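Local coordinates for protein putative hydroxymethylglutaryl-CoA synthase (Streptococcus mutans, PDB 3SQZ) that probably makes hydroxymethylglutaryl-CoA as a thiolase-fold HMG-CoA synthase, and is seen here with coenzyme A bound, at residues Ile204-Asp218 / Tyr341-Val355. Sequence-based numbering, arbitrary orientation.
Sequences ILHDETLAQTRDIMD and YGSGAVAEIFTGTLV. With COA (coenzyme A), chain D.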
# COMPACT_ATOMS: atom_id res chain seq x y z
N ILE A 204 1.90 11.16 14.68
CA ILE A 204 1.28 12.47 14.52
C ILE A 204 1.61 12.99 13.12
O ILE A 204 2.77 13.00 12.72
CB ILE A 204 1.84 13.46 15.55
CG1 ILE A 204 1.49 12.99 16.96
CG2 ILE A 204 1.29 14.86 15.31
CD1 ILE A 204 2.40 13.55 18.04
N LEU A 205 0.59 13.41 12.39
CA LEU A 205 0.78 13.93 11.04
C LEU A 205 0.92 15.45 11.09
O LEU A 205 0.20 16.12 11.82
CB LEU A 205 -0.39 13.55 10.14
CG LEU A 205 -0.53 12.06 9.85
CD1 LEU A 205 -1.83 11.78 9.11
CD2 LEU A 205 0.66 11.56 9.04
N HIS A 206 1.85 15.98 10.31
CA HIS A 206 2.07 17.42 10.30
C HIS A 206 1.50 18.10 9.07
O HIS A 206 1.16 17.45 8.10
CB HIS A 206 3.56 17.71 10.48
CG HIS A 206 4.09 17.19 11.77
ND1 HIS A 206 5.03 16.19 11.86
CD2 HIS A 206 3.76 17.50 13.05
CE1 HIS A 206 5.29 15.93 13.13
NE2 HIS A 206 4.53 16.72 13.87
N ASP A 207 1.40 19.42 9.13
CA ASP A 207 0.72 20.17 8.07
C ASP A 207 1.62 20.63 6.94
O ASP A 207 1.14 21.18 5.95
CB ASP A 207 -0.02 21.36 8.65
CG ASP A 207 -1.25 20.96 9.43
OD1 ASP A 207 -2.00 20.08 8.94
OD2 ASP A 207 -1.45 21.50 10.53
N GLU A 208 2.93 20.43 7.09
CA GLU A 208 3.87 20.84 6.06
C GLU A 208 3.94 19.75 4.99
O GLU A 208 4.58 18.72 5.17
CB GLU A 208 5.25 21.08 6.68
CG GLU A 208 5.32 22.28 7.63
CD GLU A 208 4.78 22.01 9.03
OE1 GLU A 208 4.60 20.83 9.40
OE2 GLU A 208 4.55 22.99 9.77
N THR A 209 3.25 19.98 3.88
CA THR A 209 3.18 19.02 2.80
C THR A 209 3.48 19.73 1.49
O THR A 209 3.26 20.93 1.38
CB THR A 209 1.77 18.38 2.71
OG1 THR A 209 0.80 19.40 2.44
CG2 THR A 209 1.41 17.68 4.01
N LEU A 210 3.97 18.99 0.51
CA LEU A 210 4.18 19.55 -0.81
C LEU A 210 3.95 18.47 -1.86
O LEU A 210 4.58 17.40 -1.80
CB LEU A 210 5.59 20.11 -0.96
CG LEU A 210 5.87 20.77 -2.31
CD1 LEU A 210 5.06 22.05 -2.47
CD2 LEU A 210 7.36 21.05 -2.46
N ALA A 211 3.06 18.76 -2.81
CA ALA A 211 2.78 17.86 -3.91
C ALA A 211 3.21 18.48 -5.23
O ALA A 211 3.39 19.70 -5.33
CB ALA A 211 1.30 17.51 -3.97
N GLN A 212 3.36 17.63 -6.23
CA GLN A 212 3.69 18.06 -7.58
C GLN A 212 2.93 17.18 -8.57
O GLN A 212 2.85 15.96 -8.38
CB GLN A 212 5.20 17.93 -7.83
CG GLN A 212 5.64 18.54 -9.15
CD GLN A 212 7.13 18.42 -9.41
OE1 GLN A 212 7.93 18.02 -8.54
NE2 GLN A 212 7.53 18.76 -10.62
N THR A 213 2.38 17.80 -9.61
CA THR A 213 1.71 17.08 -10.69
C THR A 213 2.46 17.33 -11.99
O THR A 213 2.84 18.46 -12.27
CB THR A 213 0.26 17.58 -10.87
OG1 THR A 213 -0.50 17.31 -9.69
CG2 THR A 213 -0.42 16.91 -12.06
N ARG A 214 2.63 16.27 -12.79
CA ARG A 214 3.27 16.35 -14.10
C ARG A 214 2.60 15.35 -15.03
O ARG A 214 2.58 14.16 -14.73
CB ARG A 214 4.76 16.01 -13.96
CG ARG A 214 5.61 16.20 -15.19
CD ARG A 214 7.03 15.72 -14.92
NE ARG A 214 7.66 16.48 -13.85
CZ ARG A 214 8.87 16.22 -13.36
NH1 ARG A 214 9.59 15.21 -13.84
NH2 ARG A 214 9.37 16.98 -12.39
N ASP A 215 2.10 15.81 -16.17
CA ASP A 215 1.33 15.00 -17.10
C ASP A 215 2.26 14.16 -17.98
O ASP A 215 2.86 14.66 -18.92
CB ASP A 215 0.44 15.93 -17.92
CG ASP A 215 -0.38 15.23 -18.98
OD1 ASP A 215 -0.46 13.99 -19.01
OD2 ASP A 215 -0.96 15.95 -19.81
N ILE A 216 2.38 12.88 -17.64
CA ILE A 216 3.26 11.94 -18.33
C ILE A 216 2.56 10.59 -18.49
O ILE A 216 1.52 10.34 -17.86
CB ILE A 216 4.62 11.76 -17.59
CG1 ILE A 216 4.42 11.16 -16.19
CG2 ILE A 216 5.38 13.09 -17.55
CD1 ILE A 216 5.72 10.72 -15.54
N MET A 217 3.14 9.72 -19.31
CA MET A 217 2.58 8.39 -19.50
C MET A 217 3.64 7.32 -19.22
O MET A 217 4.03 6.56 -20.11
CB MET A 217 1.93 8.25 -20.88
CG MET A 217 0.70 9.14 -21.02
SD MET A 217 -0.61 8.71 -19.84
CE MET A 217 -1.65 7.65 -20.86
N ASP A 218 4.10 7.27 -17.97
CA ASP A 218 5.04 6.24 -17.55
C ASP A 218 4.36 4.90 -17.28
O ASP A 218 4.95 3.84 -17.52
CB ASP A 218 5.85 6.70 -16.33
CG ASP A 218 4.99 7.07 -15.12
OD1 ASP A 218 5.40 6.74 -13.99
OD2 ASP A 218 3.93 7.72 -15.29
N TYR A 341 4.53 8.57 -4.48
CA TYR A 341 4.50 8.73 -5.92
C TYR A 341 3.32 7.96 -6.49
O TYR A 341 2.94 6.90 -5.99
CB TYR A 341 5.79 8.20 -6.56
CG TYR A 341 5.88 8.34 -8.08
CD1 TYR A 341 6.27 9.54 -8.67
CD2 TYR A 341 5.60 7.27 -8.92
CE1 TYR A 341 6.36 9.67 -10.04
CE2 TYR A 341 5.69 7.39 -10.31
CZ TYR A 341 6.07 8.60 -10.86
OH TYR A 341 6.16 8.76 -12.23
N GLY A 342 2.75 8.51 -7.55
CA GLY A 342 1.82 7.79 -8.39
C GLY A 342 2.14 8.12 -9.83
O GLY A 342 2.39 9.28 -10.17
N SER A 343 2.14 7.12 -10.68
CA SER A 343 2.38 7.32 -12.10
C SER A 343 1.35 8.25 -12.73
O SER A 343 0.21 8.37 -12.25
CB SER A 343 2.39 5.98 -12.82
OG SER A 343 3.56 5.25 -12.49
N GLY A 344 1.75 8.90 -13.81
CA GLY A 344 0.83 9.74 -14.54
C GLY A 344 0.99 11.25 -14.56
O GLY A 344 0.54 11.84 -15.54
N ALA A 345 1.57 11.94 -13.57
CA ALA A 345 2.15 11.46 -12.32
C ALA A 345 1.93 12.54 -11.26
O ALA A 345 1.88 13.74 -11.58
CB ALA A 345 3.66 11.21 -12.49
N VAL A 346 1.84 12.11 -10.01
CA VAL A 346 1.69 13.00 -8.87
C VAL A 346 2.61 12.50 -7.76
O VAL A 346 2.69 11.28 -7.53
CB VAL A 346 0.23 13.03 -8.36
CG1 VAL A 346 0.08 13.92 -7.13
CG2 VAL A 346 -0.72 13.48 -9.47
N ALA A 347 3.31 13.41 -7.10
CA ALA A 347 4.16 13.06 -5.98
C ALA A 347 3.85 13.96 -4.80
O ALA A 347 3.36 15.08 -4.99
CB ALA A 347 5.62 13.18 -6.35
N GLU A 348 4.14 13.50 -3.59
CA GLU A 348 3.94 14.35 -2.43
C GLU A 348 4.88 13.93 -1.32
O GLU A 348 5.10 12.73 -1.10
CB GLU A 348 2.48 14.31 -1.96
CG GLU A 348 2.20 15.20 -0.76
CD GLU A 348 0.71 15.41 -0.47
OE1 GLU A 348 -0.14 15.24 -1.38
OE2 GLU A 348 0.40 15.74 0.69
N ILE A 349 5.45 14.92 -0.64
CA ILE A 349 6.24 14.69 0.56
C ILE A 349 5.46 15.19 1.77
O ILE A 349 4.90 16.28 1.75
CB ILE A 349 7.59 15.40 0.46
CG1 ILE A 349 8.35 14.77 -0.70
CG2 ILE A 349 8.35 15.30 1.79
CD1 ILE A 349 9.61 15.46 -1.04
N PHE A 350 5.43 14.36 2.80
CA PHE A 350 4.78 14.71 4.05
C PHE A 350 5.55 14.05 5.18
O PHE A 350 6.44 13.23 4.94
CB PHE A 350 3.29 14.33 4.06
CG PHE A 350 3.03 12.85 3.94
CD1 PHE A 350 2.69 12.10 5.05
CD2 PHE A 350 3.07 12.23 2.70
CE1 PHE A 350 2.42 10.74 4.93
CE2 PHE A 350 2.81 10.87 2.58
CZ PHE A 350 2.48 10.13 3.70
N THR A 351 5.23 14.42 6.41
CA THR A 351 6.02 13.98 7.55
C THR A 351 5.14 13.66 8.74
O THR A 351 3.97 14.05 8.81
CB THR A 351 7.01 15.06 8.01
OG1 THR A 351 6.28 16.16 8.55
CG2 THR A 351 7.90 15.52 6.87
N GLY A 352 5.73 12.96 9.70
CA GLY A 352 5.04 12.65 10.94
C GLY A 352 6.03 12.43 12.07
O GLY A 352 7.23 12.26 11.84
N THR A 353 5.51 12.44 13.29
CA THR A 353 6.34 12.24 14.48
C THR A 353 5.82 11.04 15.27
O THR A 353 4.61 10.92 15.51
CB THR A 353 6.31 13.49 15.39
OG1 THR A 353 6.93 14.57 14.70
CG2 THR A 353 7.08 13.23 16.69
N LEU A 354 6.73 10.16 15.66
CA LEU A 354 6.35 8.98 16.43
C LEU A 354 5.90 9.31 17.84
O LEU A 354 6.48 10.16 18.51
CB LEU A 354 7.50 7.99 16.49
CG LEU A 354 7.75 7.23 15.19
CD1 LEU A 354 9.06 6.46 15.26
CD2 LEU A 354 6.59 6.29 14.88
N VAL A 355 4.88 8.59 18.29
CA VAL A 355 4.28 8.78 19.60
C VAL A 355 4.77 7.72 20.57
O VAL A 355 4.88 6.55 20.23
CB VAL A 355 2.74 8.69 19.47
CG1 VAL A 355 2.06 8.83 20.82
CG2 VAL A 355 2.24 9.77 18.51
N1A COA D . 22.13 -9.90 -11.50
C2A COA D . 21.83 -8.77 -10.83
N3A COA D . 21.00 -7.82 -11.39
C4A COA D . 20.48 -8.04 -12.63
C5A COA D . 20.79 -9.20 -13.34
C6A COA D . 21.59 -10.12 -12.78
N6A COA D . 21.91 -11.33 -13.49
N7A COA D . 20.14 -9.16 -14.54
C8A COA D . 19.45 -8.02 -14.61
N9A COA D . 19.70 -7.31 -13.41
C1B COA D . 19.04 -6.08 -12.99
C2B COA D . 19.51 -4.65 -13.36
O2B COA D . 20.72 -4.22 -13.79
C3B COA D . 18.49 -3.81 -12.61
O3B COA D . 18.76 -2.94 -11.59
P3B COA D . 19.38 -1.54 -11.83
O7A COA D . 18.28 -0.58 -12.40
O8A COA D . 19.84 -1.08 -10.41
O9A COA D . 20.55 -1.66 -12.78
C4B COA D . 17.28 -4.66 -12.70
O4B COA D . 17.79 -5.94 -12.26
C5B COA D . 16.15 -4.48 -13.66
O5B COA D . 16.71 -4.80 -14.91
P1A COA D . 15.82 -4.68 -16.21
O1A COA D . 15.24 -3.22 -16.35
O2A COA D . 16.65 -5.06 -17.42
O3A COA D . 14.62 -5.71 -16.00
P2A COA D . 13.26 -5.68 -16.82
O4A COA D . 13.49 -5.19 -18.29
O5A COA D . 12.65 -7.06 -16.82
O6A COA D . 12.25 -4.66 -16.10
CBP COA D . 11.21 -3.45 -14.26
CCP COA D . 12.30 -4.39 -14.72
CDP COA D . 11.39 -2.14 -14.95
CEP COA D . 11.28 -3.24 -12.77
CAP COA D . 9.89 -4.08 -14.63
OAP COA D . 9.59 -5.14 -13.83
C9P COA D . 8.76 -3.08 -14.67
O9P COA D . 8.61 -2.27 -15.58
N8P COA D . 7.79 -3.17 -13.56
C7P COA D . 6.76 -2.17 -13.38
C6P COA D . 7.27 -0.83 -12.88
C5P COA D . 6.16 0.16 -12.56
O5P COA D . 5.03 -0.22 -12.30
N4P COA D . 6.48 1.56 -12.47
C3P COA D . 5.46 2.52 -12.05
C2P COA D . 5.64 3.16 -10.70
S1P COA D . 7.25 3.77 -10.34
O HOH W 1 3.91 16.96 7.07
O HOH W 2 1.64 14.81 7.29
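Asp218 turns its carboxylate onto the hairpin bend between strands 335-342 and 346-354. CG stands between the backbone N and carbonyl carbon (chi1 58°), which brings the carboxylate to the bend, where OD2 accepts Gly344 N at 2.9 Å through its syn lone pair. OD1 accepts Tyr341 OH at 2.8 Å and, in one of two serine conformers, Ser343 OG at 2.8 Å from the opposite face of the carboxylate plane; Ser235 OG is a further partner. OD1 lies at the edge of the Tyr341 ring, in its plane, with the carboxylate turned 76° to it. Next to it, Ile216 CD1 rests 3.7 Å from CB of Ala345, whose preceding peptide bond is cis.

Strands 203-213 and 346-354, neighbours in the thiolase-fold sheet, continue antiparallel from here. Extended Glu348 lays CG against Leu210 O (3.4 Å) and OE1 beside Ala211 CB, while OE1 bonds Tyr146 OH. Between Leu205 and Leu210 the register shifts by two, with one water within bonding distance of His206 O and Thr351 O, another of Glu208 O and Thr351 OG1.

Tyr341 CE2 lies 3.9 Å from COA S1P, and Ser343 N bonds the oxidised cysteine at position 145. Gripping Tyr341 OH and Gly344 N, the Asp218 carboxylate probably serves as a second shell, holding Tyr341 near the coenzyme A sulfur and, in that conformer, Ser343 near C3P.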